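Local coordinates for stage II sporulation protein E (SpoIIE) (Moorella thermoacetica, PDB 3ZT9) that probably acts as a manganese-dependent protein phosphatase of the PP2C family, in a stressosome-type pathway that controls secondary messenger signalling, at residues Ile32-Gly37 against Ala188-Arg193; Leu4-Tyr9 against Cys23-Val28; Gly102-Lys107 against Phe145-Asp150. One frame throughout, in Å; residues are numbered along the deposited sequence. Where two conformers were deposited one is given.

Overall arrangement
The three contacts hold together a PP2C-type beta sandwich. Interactions 1 and 2 join its two sheets face to face, with no backbone hydrogen bonds across; interaction 3 lies within one sheet and is made largely by such bonds. Interaction 1 is buried and carried by apolar side chains. Interaction 2, about 6 Å away centre to centre, joins the edge strands at the surface and adds an arginine grip on a backbone carbonyl. Interaction 3, like interaction 1, is largely buried; it passes from backbone-paired strands with a cross-strand histidine pair to an Asn-Asp bond beside a manganese ion. Strand 187-192 lies between strands 6-11 and 144-148, bringing all three contacts onto one sheet.

Interaction 1. Residues Ile32-Gly37 against Ala188-Arg193; sequences IFLAVG and AVIVAR. With MN (manganese (II) ion), chain D.
One residue beyond Ala192, whose CB packs on Leu34, the chain ends in the carboxylate of Arg193, and its OXT binds a manganese ion at 2.3 Å. Four waters and Glu141 share this metal. One of the waters also donates to Arg193 O at 3.0 Å, so both carboxylate oxygens are engaged, one by the ion and one by its hydration shell. The guanidinium of Arg193 turns to other partners, with a salt bridge to Glu5 and a cation-pi contact with Tyr165.

Inside the protein the contact is made almost wholly by apolar side chains. The segments run antiparallel at 164°, their axes 7.8 Å apart, too far for backbone pairing, and the gap is filled by side chains from both. Leu34 CD1 rests on Ala192 CB at 3.8 Å. Next to it Ile190 and Val36 pass alongside, pointing opposite ways, Val36 CG2 lying 3.7 Å from Ile190 CD1. The extended chi2 of Ile190 (176°) carries CD1 outward until it is 3.3 Å from Ala35 O. Val36 CG1, the other branch, meets Ala188 CB at 3.8 Å.

This is the face-to-face packing of a beta sandwich. Strand 31-39 is flanked in its sheet by strands 21-28 and 82-90, strand 187-192 in the other by 6-11 and 144-148, and Ile147 of strand 144-148 also touches Leu34 and Val36.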
loop_
_atom_site.group_PDB
_atom_site.type_symbol
_atom_site.label_atom_id
_atom_site.label_comp_id
_atom_site.label_asym_id
_atom_site.label_seq_id
_atom_site.Cartn_x
_atom_site.Cartn_y
_atom_site.Cartn_z
ATOM N N ILE A 32 5.261 -8.593 8.942
ATOM C CA ILE A 32 5.000 -7.172 8.778
ATOM C C ILE A 32 3.909 -6.984 7.724
ATOM O O ILE A 32 3.958 -7.618 6.661
ATOM C CB ILE A 32 6.287 -6.430 8.347
ATOM C CG1 ILE A 32 7.386 -6.648 9.387
ATOM C CG2 ILE A 32 6.006 -4.952 8.181
ATOM C CD1 ILE A 32 8.597 -5.789 9.201
ATOM N N PHE A 33 2.918 -6.157 8.028
ATOM C CA PHE A 33 1.895 -5.825 7.058
ATOM C C PHE A 33 2.089 -4.385 6.591
ATOM O O PHE A 33 2.354 -3.486 7.385
ATOM C CB PHE A 33 0.515 -5.966 7.671
ATOM C CG PHE A 33 0.180 -7.389 8.081
ATOM C CD1 PHE A 33 0.714 -7.928 9.247
ATOM C CD2 PHE A 33 -0.668 -8.167 7.311
ATOM C CE1 PHE A 33 0.402 -9.243 9.642
ATOM C CE2 PHE A 33 -0.997 -9.458 7.711
ATOM C CZ PHE A 33 -0.465 -9.986 8.886
ATOM N N LEU A 34 1.956 -4.193 5.288
ATOM C CA LEU A 34 2.147 -2.876 4.687
ATOM C C LEU A 34 0.945 -2.613 3.817
ATOM O O LEU A 34 0.677 -3.406 2.932
ATOM C CB LEU A 34 3.395 -2.873 3.758
ATOM C CG LEU A 34 4.708 -3.412 4.359
ATOM C CD1 LEU A 34 5.717 -3.580 3.235
ATOM C CD2 LEU A 34 5.262 -2.459 5.384
ATOM N N ALA A 35 0.256 -1.495 4.017
ATOM C CA ALA A 35 -0.961 -1.272 3.263
ATOM C C ALA A 35 -1.098 0.176 2.859
ATOM O O ALA A 35 -0.737 1.089 3.626
ATOM C CB ALA A 35 -2.219 -1.697 4.102
ATOM N N VAL A 36 -1.675 0.390 1.666
ATOM C CA VAL A 36 -2.038 1.750 1.265
ATOM C C VAL A 36 -3.470 1.727 0.772
ATOM O O VAL A 36 -3.837 0.868 -0.003
ATOM C CB VAL A 36 -1.104 2.309 0.126
ATOM C CG1 VAL A 36 -1.589 3.667 -0.370
ATOM C CG2 VAL A 36 0.377 2.421 0.624
ATOM N N GLY A 37 -4.266 2.708 1.178
ATOM C CA GLY A 37 -5.626 2.806 0.675
ATOM C C GLY A 37 -5.797 4.178 0.034
ATOM O O GLY A 37 -5.141 5.156 0.421
ATOM N N ALA A 188 0.349 8.889 -1.472
ATOM C CA ALA A 188 0.745 8.056 -0.358
ATOM C C ALA A 188 1.826 7.100 -0.854
ATOM O O ALA A 188 1.692 6.519 -1.925
ATOM C CB ALA A 188 -0.452 7.241 0.165
ATOM N N VAL A 189 2.875 6.914 -0.066
ATOM C CA VAL A 189 3.972 6.045 -0.469
ATOM C C VAL A 189 4.521 5.342 0.739
ATOM O O VAL A 189 4.737 5.997 1.759
ATOM C CB VAL A 189 5.177 6.856 -1.019
ATOM C CG1 VAL A 189 6.205 5.871 -1.664
ATOM C CG2 VAL A 189 4.728 7.903 -2.011
ATOM N N ILE A 190 4.823 4.040 0.596
ATOM C CA ILE A 190 5.573 3.292 1.619
ATOM C C ILE A 190 6.794 2.656 0.957
ATOM O O ILE A 190 6.684 2.146 -0.152
ATOM C CB ILE A 190 4.714 2.138 2.198
ATOM C CG1 ILE A 190 3.518 2.733 2.954
ATOM C CG2 ILE A 190 5.534 1.293 3.142
ATOM C CD1 ILE A 190 2.553 1.622 3.483
ATOM N N VAL A 191 7.963 2.713 1.595
ATOM C CA VAL A 191 9.103 1.903 1.160
ATOM C C VAL A 191 9.549 1.110 2.382
ATOM O O VAL A 191 9.636 1.693 3.442
ATOM C CB VAL A 191 10.262 2.796 0.698
ATOM C CG1 VAL A 191 11.548 1.969 0.555
ATOM C CG2 VAL A 191 9.886 3.526 -0.651
ATOM N N ALA A 192 9.802 -0.185 2.210
ATOM C CA ALA A 192 10.297 -1.074 3.277
ATOM C C ALA A 192 11.522 -1.807 2.745
ATOM O O ALA A 192 11.497 -2.322 1.631
ATOM C CB ALA A 192 9.233 -2.079 3.674
ATOM N N ARG A 193 12.602 -1.867 3.518
ATOM C CA ARG A 193 13.771 -2.589 3.038
ATOM C C ARG A 193 14.644 -3.040 4.168
ATOM O O ARG A 193 14.571 -2.471 5.255
ATOM C CB ARG A 193 14.569 -1.681 2.132
ATOM C CG ARG A 193 15.011 -0.416 2.838
ATOM C CD ARG A 193 15.533 0.625 1.841
ATOM N NE ARG A 193 16.066 1.741 2.597
ATOM C CZ ARG A 193 16.713 2.766 2.059
ATOM N NH1 ARG A 193 16.880 2.850 0.751
ATOM N NH2 ARG A 193 17.182 3.692 2.859
ATOM O OXT ARG A 193 15.442 -3.949 3.970
HETATM MN MN MN D . 17.446 -4.456 5.048
HETATM O O HOH W 1 17.535 -2.265 5.659
HETATM O O HOH W 2 18.770 -3.731 3.489
HETATM O O HOH W 3 19.389 -4.588 6.141
HETATM O O HOH W 4 16.203 -5.084 6.770
#

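Interaction 2. Residues Leu4-Tyr9 against Cys23-Val28; sequences LEVGIY and CLVKRV
Val6 faces Val25 and Ile8 faces Cys23 where strands 6-9 and 23-28 pass antiparallel at 161°, their axes 8.4 Å apart and joined by side chains instead of backbone bonds. Val25 CG2 has two close partners. Val6 CG1 approaches it to 3.5 Å, and Ile8 CD1 comes equally near, a short carbon-carbon contact. Both Val6 and Ile8 run alongside Val25 and point the opposite way to it. Ile8 uses its other branch on Cys23, with CG2 3.7 Å from CB and 3.8 Å from SG.

Beyond the valines the chemistry becomes polar. Arg27, extended from CG to NE, brings the end of its guanidinium to the carbonyl of Leu4, and both terminal nitrogens hold the one oxygen. NH1 donates to Leu4 O at 2.9 Å, lying in the carbonyl plane on a lone pair; NH2 donates to Leu4 O at 3.3 Å, nearly along the C=O axis. The oxygen lies close to the guanidinium plane, and the paired bonds restrain the rotation of the group. Val6 CG2 meets Arg27 NH2 tip to tip at 3.5 Å. A water accepts from Leu4 N and, weakly, from Arg27 NH1.

Strands 6-11 and 21-28 are outermost in their sheets, and the contact closes one side of the sandwich. Leu4 also touches Ile32 and Ala192, Leu24 packs against helix 43-60, and Ile8 N bonds to Glu170 of helix 169-180.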
loop_
_atom_site.group_PDB
_atom_site.type_symbol
_atom_site.label_atom_id
_atom_site.label_comp_id
_atom_site.label_asym_id
_atom_site.label_seq_id
_atom_site.Cartn_x
_atom_site.Cartn_y
_atom_site.Cartn_z
ATOM N N LEU A 4 13.469 -4.475 9.685
ATOM C CA LEU A 4 12.992 -3.939 8.396
ATOM C C LEU A 4 12.770 -2.434 8.560
ATOM O O LEU A 4 12.013 -2.011 9.422
ATOM C CB LEU A 4 11.708 -4.656 7.940
ATOM C CG LEU A 4 11.251 -4.399 6.506
ATOM C CD1 LEU A 4 12.182 -5.074 5.471
ATOM C CD2 LEU A 4 9.808 -4.859 6.275
ATOM N N GLU A 5 13.458 -1.626 7.755
ATOM C CA GLU A 5 13.314 -0.187 7.791
ATOM C C GLU A 5 12.076 0.179 6.982
ATOM O O GLU A 5 11.910 -0.316 5.861
ATOM C CB GLU A 5 14.535 0.470 7.148
ATOM C CG GLU A 5 14.528 1.979 7.245
ATOM C CD GLU A 5 15.724 2.681 6.574
ATOM O OE1 GLU A 5 16.385 2.155 5.620
ATOM O OE2 GLU A 5 15.978 3.809 7.015
ATOM N N VAL A 6 11.219 1.043 7.510
ATOM C CA VAL A 6 10.015 1.406 6.738
ATOM C C VAL A 6 9.792 2.900 6.776
ATOM O O VAL A 6 9.855 3.514 7.844
ATOM C CB VAL A 6 8.722 0.753 7.292
ATOM C CG1 VAL A 6 7.534 1.066 6.378
ATOM C CG2 VAL A 6 8.897 -0.753 7.460
ATOM N N GLY A 7 9.544 3.486 5.611
ATOM C CA GLY A 7 9.232 4.898 5.501
ATOM C C GLY A 7 7.817 5.075 4.959
ATOM O O GLY A 7 7.380 4.351 4.051
ATOM N N ILE A 8 7.106 6.061 5.520
ATOM C CA ILE A 8 5.763 6.415 5.052
ATOM C C ILE A 8 5.723 7.899 4.707
ATOM O O ILE A 8 6.206 8.722 5.475
ATOM C CB ILE A 8 4.723 6.175 6.154
ATOM C CG1 ILE A 8 4.614 4.678 6.455
ATOM C CG2 ILE A 8 3.368 6.737 5.742
ATOM C CD1 ILE A 8 3.595 4.360 7.576
ATOM N N TYR A 9 5.045 8.251 3.610
ATOM C CA TYR A 9 4.785 9.657 3.295
ATOM C C TYR A 9 3.386 9.796 2.751
ATOM O O TYR A 9 2.957 8.980 1.929
ATOM C CB TYR A 9 5.742 10.147 2.223
ATOM C CG TYR A 9 5.461 11.549 1.703
ATOM C CD1 TYR A 9 5.984 12.665 2.364
ATOM C CD2 TYR A 9 4.729 11.757 0.523
ATOM C CE1 TYR A 9 5.752 13.960 1.886
ATOM C CE2 TYR A 9 4.505 13.070 0.038
ATOM C CZ TYR A 9 5.035 14.148 0.718
ATOM O OH TYR A 9 4.818 15.434 0.232
ATOM N N CYS A 23 -2.104 5.069 4.970
ATOM C CA CYS A 23 -1.039 4.055 5.068
ATOM C C CYS A 23 -1.119 3.280 6.396
ATOM O O CYS A 23 -1.508 3.832 7.428
ATOM C CB CYS A 23 0.345 4.746 4.989
ATOM S SG CYS A 23 0.629 5.477 3.373
ATOM N N LEU A 24 -0.725 2.005 6.359
ATOM C CA LEU A 24 -0.598 1.176 7.560
ATOM C C LEU A 24 0.717 0.412 7.479
ATOM O O LEU A 24 1.058 -0.136 6.434
ATOM C CB LEU A 24 -1.722 0.143 7.613
ATOM C CG LEU A 24 -1.628 -0.886 8.748
ATOM C CD1 LEU A 24 -1.893 -0.233 10.080
ATOM C CD2 LEU A 24 -2.620 -2.004 8.511
ATOM N N VAL A 25 1.473 0.442 8.559
ATOM C CA VAL A 25 2.607 -0.458 8.759
ATOM C C VAL A 25 2.381 -1.086 10.110
ATOM O O VAL A 25 2.299 -0.388 11.114
ATOM C CB VAL A 25 3.976 0.277 8.755
ATOM C CG1 VAL A 25 5.083 -0.686 9.080
ATOM C CG2 VAL A 25 4.165 0.935 7.355
ATOM N N LYS A 26 2.304 -2.405 10.159
ATOM C CA LYS A 26 2.039 -3.070 11.424
ATOM C C LYS A 26 2.900 -4.316 11.545
ATOM O O LYS A 26 2.971 -5.110 10.621
ATOM C CB LYS A 26 0.538 -3.390 11.536
ATOM C CG LYS A 26 0.092 -3.943 12.916
ATOM C CD LYS A 26 0.663 -3.122 14.077
ATOM C CE LYS A 26 0.161 -3.544 15.487
ATOM N NZ LYS A 26 0.563 -4.896 16.015
ATOM N N ARG A 27 3.593 -4.442 12.673
ATOM C CA ARG A 27 4.573 -5.488 12.876
ATOM C C ARG A 27 3.992 -6.417 13.908
ATOM O O ARG A 27 3.535 -5.988 14.973
ATOM C CB ARG A 27 5.912 -4.915 13.360
ATOM C CG ARG A 27 6.334 -3.629 12.646
ATOM C CD ARG A 27 7.742 -3.195 13.028
ATOM N NE ARG A 27 8.151 -1.953 12.363
ATOM C CZ ARG A 27 9.116 -1.865 11.450
ATOM N NH1 ARG A 27 9.784 -2.947 11.067
ATOM N NH2 ARG A 27 9.417 -0.691 10.918
ATOM N N VAL A 28 4.008 -7.694 13.576
ATOM C CA VAL A 28 3.340 -8.702 14.369
ATOM C C VAL A 28 4.127 -10.005 14.294
ATOM O O VAL A 28 4.014 -10.751 13.318
ATOM C CB VAL A 28 1.908 -8.912 13.845
ATOM C CG1 VAL A 28 1.463 -10.341 14.043
ATOM C CG2 VAL A 28 0.960 -7.942 14.512
HETATM O O HOH W 5 11.252 -5.822 11.443
#

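Interaction 3. Residues Gly102-Lys107 against Phe145-Asp150; sequences GNIHVK and FLIHSD. With MN (manganese (II) ion), chain C.
His105 and His148 form a hydrogen-bonded pair between antiparallel strands of the PP2C beta sandwich. His105 N donates to His148 O at 2.9 Å, and His148 N returns a bond of 2.9 Å to His105 O. Their side chains share one face of the sheet. With chi1 at 61°, CG of His148 sits between its backbone N and carbonyl carbon. ND1 of His148 donates to Ser149 O, fixing the ring's turn, and His105 CB stands over one face in a CH-pi contact, 3.8 Å from the centroid. The two ring planes are inclined at 48°.

Two residues on, Lys107 N bonds to Leu146 O at 2.8 Å and Leu146 N bonds back to Lys107 O. The lysine chain then leads away, and its NZ bonds to Thr116. Between these pairs Val106 and Ile147 point to the opposite face, and Ile147 CG2 also reaches Ile104 CG2 at 3.6 Å.

At the other end Asp150 OD1 binds a manganese ion at 2.1 Å, a site completed by Asp38, Asp185 and waters. Asn103 is its second shell: ND2 donates to Asp150 OD2 at 2.8 Å, the amide and carboxylate planes 86° apart, while Asn103 OD1 accepts from a water that accepts from Asp150 N. An alanine in place of Asn103 would probably leave OD2 without this donor and the carboxylate less firmly set about its metal bond. ND2 meets Asp150 OD2 on the anti side, tilted out of the carboxylate plane, while a metal-bound water donates to the same oxygen at 2.9 Å.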
loop_
_atom_site.group_PDB
_atom_site.type_symbol
_atom_site.label_atom_id
_atom_site.label_comp_id
_atom_site.label_asym_id
_atom_site.label_seq_id
_atom_site.Cartn_x
_atom_site.Cartn_y
_atom_site.Cartn_z
ATOM N N GLY A 102 -8.290 -2.538 -7.054
ATOM C CA GLY A 102 -8.261 -1.197 -7.587
ATOM C C GLY A 102 -6.870 -0.861 -8.099
ATOM O O GLY A 102 -6.175 -1.740 -8.581
ATOM N N ASN A 103 -6.471 0.402 -8.036
ATOM C CA ASN A 103 -5.250 0.798 -8.750
ATOM C C ASN A 103 -4.121 1.308 -7.851
ATOM O O ASN A 103 -3.372 2.169 -8.228
ATOM C CB ASN A 103 -5.550 1.833 -9.814
ATOM C CG ASN A 103 -5.945 3.164 -9.222
ATOM O OD1 ASN A 103 -6.307 3.239 -8.045
ATOM N ND2 ASN A 103 -5.875 4.221 -10.030
ATOM N N ILE A 104 -3.982 0.750 -6.671
ATOM C CA ILE A 104 -2.788 1.020 -5.905
ATOM C C ILE A 104 -1.608 0.263 -6.606
ATOM O O ILE A 104 -1.808 -0.803 -7.194
ATOM C CB ILE A 104 -2.945 0.496 -4.463
ATOM C CG1 ILE A 104 -4.144 1.157 -3.765
ATOM C CG2 ILE A 104 -1.641 0.701 -3.679
ATOM C CD1 ILE A 104 -4.036 2.676 -3.531
ATOM N N HIS A 105 -0.411 0.812 -6.567
ATOM C CA HIS A 105 0.723 0.164 -7.230
ATOM C C HIS A 105 1.679 -0.438 -6.230
ATOM O O HIS A 105 2.049 0.215 -5.245
ATOM C CB HIS A 105 1.408 1.220 -8.085
ATOM C CG HIS A 105 0.491 1.804 -9.106
ATOM N ND1 HIS A 105 -0.065 1.045 -10.117
ATOM C CD2 HIS A 105 -0.004 3.054 -9.255
ATOM C CE1 HIS A 105 -0.858 1.809 -10.846
ATOM N NE2 HIS A 105 -0.840 3.033 -10.345
ATOM N N VAL A 106 2.091 -1.682 -6.490
ATOM C CA VAL A 106 3.092 -2.339 -5.644
ATOM C C VAL A 106 4.239 -2.777 -6.494
ATOM O O VAL A 106 4.019 -3.290 -7.581
ATOM C CB VAL A 106 2.482 -3.590 -5.006
ATOM C CG1 VAL A 106 3.558 -4.378 -4.194
ATOM C CG2 VAL A 106 1.304 -3.177 -4.080
ATOM N N LYS A 107 5.474 -2.580 -6.021
ATOM C CA LYS A 107 6.625 -3.164 -6.745
ATOM C C LYS A 107 7.528 -3.777 -5.696
ATOM O O LYS A 107 7.777 -3.167 -4.657
ATOM C CB LYS A 107 7.368 -2.099 -7.532
ATOM C CG LYS A 107 8.262 -2.689 -8.680
ATOM C CD LYS A 107 8.691 -1.603 -9.634
ATOM C CE LYS A 107 7.515 -1.019 -10.391
ATOM N NZ LYS A 107 7.024 -1.902 -11.477
ATOM N N PHE A 145 10.363 -3.173 -0.857
ATOM C CA PHE A 145 8.953 -3.104 -1.237
ATOM C C PHE A 145 8.605 -1.635 -1.436
ATOM O O PHE A 145 8.955 -0.792 -0.614
ATOM C CB PHE A 145 8.078 -3.670 -0.109
ATOM C CG PHE A 145 8.244 -5.164 0.126
ATOM C CD1 PHE A 145 9.372 -5.680 0.758
ATOM C CD2 PHE A 145 7.278 -6.046 -0.299
ATOM C CE1 PHE A 145 9.519 -7.062 0.939
ATOM C CE2 PHE A 145 7.422 -7.410 -0.144
ATOM C CZ PHE A 145 8.548 -7.921 0.499
ATOM N N LEU A 146 7.917 -1.317 -2.521
ATOM C CA LEU A 146 7.443 0.032 -2.750
ATOM C C LEU A 146 5.915 -0.085 -2.962
ATOM O O LEU A 146 5.467 -0.962 -3.720
ATOM C CB LEU A 146 8.060 0.596 -4.049
ATOM C CG LEU A 146 7.378 1.868 -4.579
ATOM C CD1 LEU A 146 7.630 3.122 -3.711
ATOM C CD2 LEU A 146 7.876 2.076 -5.991
ATOM N N ILE A 147 5.124 0.755 -2.292
ATOM C CA ILE A 147 3.686 0.756 -2.504
ATOM C C ILE A 147 3.295 2.227 -2.668
ATOM O O ILE A 147 3.719 3.062 -1.884
ATOM C CB ILE A 147 2.852 0.134 -1.288
ATOM C CG1 ILE A 147 3.375 -1.290 -0.932
ATOM C CG2 ILE A 147 1.305 0.126 -1.642
ATOM C CD1 ILE A 147 2.704 -1.982 0.278
ATOM N N HIS A 148 2.494 2.550 -3.668
ATOM C CA HIS A 148 2.003 3.921 -3.739
ATOM C C HIS A 148 0.622 4.037 -4.361
ATOM O O HIS A 148 0.230 3.245 -5.201
ATOM C CB HIS A 148 3.035 4.833 -4.480
ATOM C CG HIS A 148 3.319 4.443 -5.894
ATOM N ND1 HIS A 148 2.503 4.809 -6.947
ATOM C CD2 HIS A 148 4.338 3.726 -6.438
ATOM C CE1 HIS A 148 3.010 4.335 -8.077
ATOM N NE2 HIS A 148 4.111 3.664 -7.792
ATOM N N SER A 149 -0.132 5.047 -3.928
ATOM C CA SER A 149 -1.409 5.331 -4.603
ATOM C C SER A 149 -1.161 5.929 -5.971
ATOM O O SER A 149 -0.014 6.227 -6.341
ATOM C CB SER A 149 -2.210 6.345 -3.791
ATOM O OG SER A 149 -1.564 7.605 -3.757
ATOM N N ASP A 150 -2.239 6.103 -6.742
ATOM C CA ASP A 150 -2.116 6.640 -8.098
ATOM C C ASP A 150 -1.826 8.147 -8.083
ATOM O O ASP A 150 -1.798 8.782 -9.137
ATOM C CB ASP A 150 -3.376 6.316 -8.900
ATOM C CG ASP A 150 -4.626 6.991 -8.351
ATOM O OD1 ASP A 150 -4.542 7.774 -7.378
ATOM O OD2 ASP A 150 -5.688 6.735 -8.914
HETATM MN MN MN C . -5.880 8.782 -6.085
HETATM O O HOH W 6 -4.722 4.948 -6.043
HETATM O O HOH W 7 -7.549 8.420 -7.531
HETATM O O HOH W 8 -7.612 10.010 -5.393
HETATM O O HOH W 9 -4.596 9.349 -4.396
#